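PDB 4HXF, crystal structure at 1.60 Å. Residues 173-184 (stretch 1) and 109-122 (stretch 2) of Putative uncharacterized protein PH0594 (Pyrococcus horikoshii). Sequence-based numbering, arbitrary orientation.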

# COMPACT_ATOMS: atom_id res chain seq x y z
N PHE A 173 20.75 -26.35 -21.32
CA PHE A 173 21.11 -25.98 -22.67
C PHE A 173 20.65 -26.99 -23.70
O PHE A 173 21.24 -27.07 -24.76
CB PHE A 173 22.65 -25.76 -22.68
CG PHE A 173 23.08 -24.37 -22.72
CD1 PHE A 173 23.81 -23.90 -23.78
CD2 PHE A 173 22.73 -23.53 -21.73
CE1 PHE A 173 24.20 -22.57 -23.81
CE2 PHE A 173 23.16 -22.21 -21.74
CZ PHE A 173 23.92 -21.78 -22.75
N SER A 174 19.53 -27.68 -23.47
CA SER A 174 18.86 -28.48 -24.45
C SER A 174 17.86 -27.66 -25.21
O SER A 174 17.39 -26.57 -24.77
CB SER A 174 18.23 -29.72 -23.85
OG SER A 174 19.21 -30.59 -23.20
N SER A 175 17.54 -28.09 -26.40
CA SER A 175 16.55 -27.40 -27.21
C SER A 175 15.59 -28.42 -27.87
O SER A 175 15.85 -29.62 -27.91
CB SER A 175 17.19 -26.48 -28.27
OG SER A 175 17.88 -27.25 -29.15
N GLY A 176 14.47 -27.97 -28.40
CA GLY A 176 13.45 -28.83 -29.00
C GLY A 176 12.66 -28.13 -30.02
O GLY A 176 12.36 -26.99 -29.85
N ILE A 177 12.32 -28.86 -31.07
CA ILE A 177 11.42 -28.43 -32.12
C ILE A 177 10.38 -29.49 -32.42
O ILE A 177 10.62 -30.70 -32.27
CB ILE A 177 12.14 -28.01 -33.42
CG1 ILE A 177 12.93 -29.19 -33.99
CG2 ILE A 177 13.11 -26.84 -33.15
CD1 ILE A 177 13.31 -29.03 -35.44
N TRP A 178 9.25 -29.08 -32.95
CA TRP A 178 8.36 -30.03 -33.56
C TRP A 178 8.88 -30.66 -34.84
O TRP A 178 9.48 -30.01 -35.67
CB TRP A 178 7.01 -29.41 -33.88
CG TRP A 178 6.11 -29.05 -32.70
CD1 TRP A 178 5.78 -27.81 -32.27
CD2 TRP A 178 5.40 -29.98 -31.86
NE1 TRP A 178 4.90 -27.84 -31.29
CE2 TRP A 178 4.63 -29.12 -30.94
CE3 TRP A 178 5.38 -31.36 -31.71
CZ2 TRP A 178 3.87 -29.64 -29.96
CZ3 TRP A 178 4.53 -31.91 -30.74
CH2 TRP A 178 3.82 -31.05 -29.86
N HIS A 179 8.56 -31.95 -35.01
CA HIS A 179 8.75 -32.63 -36.27
C HIS A 179 7.50 -33.47 -36.47
O HIS A 179 7.38 -34.62 -36.02
CB HIS A 179 10.03 -33.47 -36.25
CG HIS A 179 10.28 -34.18 -37.58
ND1 HIS A 179 10.47 -33.53 -38.73
CD2 HIS A 179 10.43 -35.57 -37.87
CE1 HIS A 179 10.61 -34.43 -39.74
NE2 HIS A 179 10.61 -35.68 -39.21
N GLY A 180 6.53 -32.84 -37.11
CA GLY A 180 5.19 -33.45 -37.24
C GLY A 180 4.62 -33.59 -35.83
O GLY A 180 4.59 -32.59 -35.07
N ASP A 181 4.27 -34.81 -35.41
CA ASP A 181 3.76 -35.11 -34.04
C ASP A 181 4.81 -35.57 -33.03
O ASP A 181 4.50 -35.85 -31.86
CB ASP A 181 2.61 -36.16 -34.07
CG ASP A 181 1.32 -35.55 -34.49
OD1 ASP A 181 1.12 -34.34 -34.24
OD2 ASP A 181 0.62 -36.25 -35.23
N SER A 182 6.07 -35.58 -33.49
CA SER A 182 7.21 -35.81 -32.61
C SER A 182 7.94 -34.57 -32.27
O SER A 182 7.67 -33.51 -32.82
CB SER A 182 8.19 -36.81 -33.32
OG SER A 182 7.48 -38.01 -33.63
N ILE A 183 8.81 -34.65 -31.29
CA ILE A 183 9.64 -33.57 -30.92
C ILE A 183 11.14 -33.98 -31.11
O ILE A 183 11.54 -35.07 -30.68
CB ILE A 183 9.44 -33.15 -29.45
CG1 ILE A 183 7.97 -32.70 -29.22
CG2 ILE A 183 10.39 -32.05 -29.03
CD1 ILE A 183 7.64 -32.59 -27.74
N VAL A 184 11.90 -33.16 -31.85
CA VAL A 184 13.36 -33.40 -32.02
C VAL A 184 14.07 -32.64 -30.92
O VAL A 184 13.92 -31.39 -30.77
CB VAL A 184 13.89 -32.96 -33.40
CG1 VAL A 184 15.33 -33.39 -33.58
CG2 VAL A 184 13.09 -33.60 -34.51
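Stretch 2 (109-122) IEWNQDSRRLLAVG

The strongest polar link between the two hairpins is the salt bridge from Arg-117 to Asp-181, in which Arg-117 NH2 donates to Asp-181 OD1 at 2.7 Å. The carboxylate lies at the edge of the guanidinium, near its plane. Within its own stretch the same guanidinium is held by Asp-114, with Arg-117 NE 2.9 Å from Asp-114 OD2, so that one arginine serves two acidic groups. Glu-110 makes the second anchor: its CA-to-CB bond points toward stretch 1, and with chi1 and chi2 both t the extended chain brings Glu-110 OE1 within 2.9 Å of Trp-178 N, from which it accepts a hydrogen bond with a nearly straight angle of 164°. The indole of Trp-178 reaches back to the same residue, NE1 donating to Glu-110 O at 3.1 Å. That carbonyl also accepts from Leu-119 N (2.8 Å to Glu-110 O), within the pairing of strands 109-111 and 117-122.

Waters extend this polar network. Water 1 donates to both Glu-110 OE1 (2.7 Å) and Gly-176 O (2.8 Å). Water 3 donates to Asn-112 OD1 and Asp-181 OD1 and accepts from Gln-113 NE2, while water 4 joins Gln-113 N to Gly-180 O, each 2.8 Å from the water oxygen.

Stretch 2 is a beta hairpin whose strands are connected by a loop containing a type I turn from Asn-112 to Ser-115; Asn-112 OD1 accepts from Asp-114 N at 2.9 Å within it. In stretch 1 a type II' turn from His-179 to Ser-182 connects strands 175-179 and 182-184, with Gly-180 at phi/psi 64/-122, where the positive phi favours glycine. Strand 175-179 runs nearly parallel to strand 109-111 (10°) and nearly antiparallel to strand 117-122 (175°), approaching each axis to 7.8 Å. No backbone-to-backbone hydrogen bond joins the stretches. In register, Gly-176 faces Val-121, Trp-178 faces Asn-112 and Gly-180 faces Gln-113, with CA separations of 7.1, 6.4 and 6.5 Å.

Trp-178 dominates the packing, with 150 Å² covered by stretch 2. Asn-112 lies over one face of its indole, Asn-112 CB standing 3.9 Å from the centroid of the five-membered ring in a CH-pi contact. Leu-119 CB approaches obliquely, 3.7 Å from Trp-178 CE2, and Trp-178 CH2 lies over a face of the Arg-117 guanidinium, 4.1 Å from Arg-117 NH1. Farther out, Leu-119 CD1 meets Ile-183 CD1 at 4.0 Å, and Leu-119 CD2 rests 3.6 Å from Gly-176 O.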

# COMPACT_ATOMS: atom_id res chain seq x y z
N ILE A 109 8.29 -20.63 -27.70
CA ILE A 109 6.98 -21.21 -28.02
C ILE A 109 6.89 -21.47 -29.51
O ILE A 109 7.31 -20.63 -30.28
CB ILE A 109 5.71 -20.41 -27.56
CG1 ILE A 109 5.82 -18.91 -27.90
CG2 ILE A 109 5.56 -20.56 -26.00
CD1 ILE A 109 4.49 -18.17 -27.68
N GLU A 110 6.36 -22.61 -29.90
CA GLU A 110 6.19 -22.99 -31.31
C GLU A 110 4.92 -23.78 -31.53
O GLU A 110 4.68 -24.80 -30.80
CB GLU A 110 7.41 -23.91 -31.77
CG GLU A 110 7.41 -24.41 -33.16
CD GLU A 110 8.42 -25.59 -33.54
OE1 GLU A 110 9.08 -26.16 -32.77
OE2 GLU A 110 8.39 -25.96 -34.71
N TRP A 111 4.15 -23.43 -32.57
CA TRP A 111 2.97 -24.27 -32.90
C TRP A 111 3.30 -25.57 -33.49
O TRP A 111 4.17 -25.67 -34.40
CB TRP A 111 2.11 -23.54 -33.91
CG TRP A 111 1.38 -22.37 -33.38
CD1 TRP A 111 1.67 -21.04 -33.56
CD2 TRP A 111 0.13 -22.40 -32.61
NE1 TRP A 111 0.71 -20.24 -32.97
CE2 TRP A 111 -0.27 -21.02 -32.43
CE3 TRP A 111 -0.65 -23.41 -32.10
CZ2 TRP A 111 -1.40 -20.66 -31.69
CZ3 TRP A 111 -1.81 -23.05 -31.39
CH2 TRP A 111 -2.21 -21.74 -31.21
N ASN A 112 2.53 -26.59 -33.12
CA ASN A 112 2.38 -27.82 -33.89
C ASN A 112 1.63 -27.51 -35.17
O ASN A 112 0.81 -26.54 -35.25
CB ASN A 112 1.65 -28.81 -33.01
CG ASN A 112 1.53 -30.23 -33.64
OD1 ASN A 112 0.57 -30.53 -34.36
ND2 ASN A 112 2.56 -31.04 -33.42
N GLN A 113 1.84 -28.37 -36.14
CA GLN A 113 1.12 -28.34 -37.42
C GLN A 113 -0.41 -28.36 -37.27
O GLN A 113 -1.12 -27.92 -38.18
CB GLN A 113 1.61 -29.52 -38.27
CG GLN A 113 1.15 -30.91 -37.76
CD GLN A 113 1.83 -32.12 -38.51
OE1 GLN A 113 2.50 -31.95 -39.56
NE2 GLN A 113 1.67 -33.32 -37.96
N ASP A 114 -0.94 -28.86 -36.15
CA ASP A 114 -2.40 -28.88 -35.90
C ASP A 114 -3.06 -27.58 -35.51
O ASP A 114 -4.28 -27.53 -35.36
CB ASP A 114 -2.73 -29.96 -34.87
CG ASP A 114 -2.20 -29.68 -33.45
OD1 ASP A 114 -1.71 -28.59 -33.08
OD2 ASP A 114 -2.29 -30.65 -32.66
N SER A 115 -2.26 -26.53 -35.33
CA SER A 115 -2.78 -25.22 -34.86
C SER A 115 -3.57 -25.31 -33.56
O SER A 115 -4.44 -24.47 -33.29
CB SER A 115 -3.60 -24.52 -35.93
OG SER A 115 -2.89 -24.32 -37.19
N ARG A 116 -3.17 -26.27 -32.74
CA ARG A 116 -3.83 -26.52 -31.42
C ARG A 116 -2.82 -26.60 -30.31
O ARG A 116 -2.95 -25.93 -29.29
CB ARG A 116 -4.67 -27.78 -31.48
CG ARG A 116 -5.31 -28.05 -30.13
CD ARG A 116 -6.38 -29.10 -30.19
NE ARG A 116 -6.92 -29.27 -28.79
CZ ARG A 116 -7.94 -30.02 -28.44
NH1 ARG A 116 -8.62 -30.68 -29.34
NH2 ARG A 116 -8.31 -30.15 -27.15
N ARG A 117 -1.73 -27.36 -30.47
CA ARG A 117 -0.74 -27.49 -29.48
C ARG A 117 0.47 -26.57 -29.69
O ARG A 117 0.83 -26.27 -30.84
CB ARG A 117 -0.23 -28.95 -29.40
CG ARG A 117 -1.24 -29.96 -28.88
CD ARG A 117 -0.69 -31.38 -29.08
NE ARG A 117 -0.70 -31.71 -30.49
CZ ARG A 117 -0.08 -32.76 -31.04
NH1 ARG A 117 0.59 -33.60 -30.30
NH2 ARG A 117 -0.23 -33.06 -32.31
N LEU A 118 0.99 -26.09 -28.58
CA LEU A 118 2.26 -25.33 -28.54
C LEU A 118 3.30 -26.25 -27.91
O LEU A 118 3.01 -27.05 -27.03
CB LEU A 118 2.16 -24.07 -27.69
CG LEU A 118 1.29 -23.02 -28.27
CD1 LEU A 118 1.14 -21.84 -27.26
CD2 LEU A 118 1.97 -22.39 -29.55
N LEU A 119 4.54 -26.19 -28.39
CA LEU A 119 5.67 -26.63 -27.60
C LEU A 119 6.31 -25.48 -26.93
O LEU A 119 6.71 -24.52 -27.63
CB LEU A 119 6.69 -27.33 -28.50
CG LEU A 119 8.05 -27.76 -27.88
CD1 LEU A 119 7.83 -28.75 -26.71
CD2 LEU A 119 9.08 -28.24 -28.92
N ALA A 120 6.45 -25.50 -25.61
CA ALA A 120 7.18 -24.46 -24.86
C ALA A 120 8.42 -25.10 -24.30
O ALA A 120 8.37 -26.17 -23.65
CB ALA A 120 6.32 -23.89 -23.76
N VAL A 121 9.55 -24.42 -24.36
CA VAL A 121 10.80 -24.85 -23.80
C VAL A 121 11.23 -23.81 -22.82
O VAL A 121 11.16 -22.61 -23.10
CB VAL A 121 11.83 -25.09 -24.89
CG1 VAL A 121 13.20 -25.57 -24.24
CG2 VAL A 121 11.32 -26.00 -26.00
N GLY A 122 11.57 -24.26 -21.63
CA GLY A 122 11.95 -23.38 -20.55
C GLY A 122 12.99 -24.01 -19.67
O GLY A 122 13.78 -24.83 -20.09
O HOH W 1 10.39 -25.13 -30.67
O HOH W 2 9.69 -27.35 -36.31
O HOH W 3 -0.08 -32.86 -35.82
O HOH W 4 4.12 -30.07 -36.07
O HOH W 5 2.37 -35.92 -30.67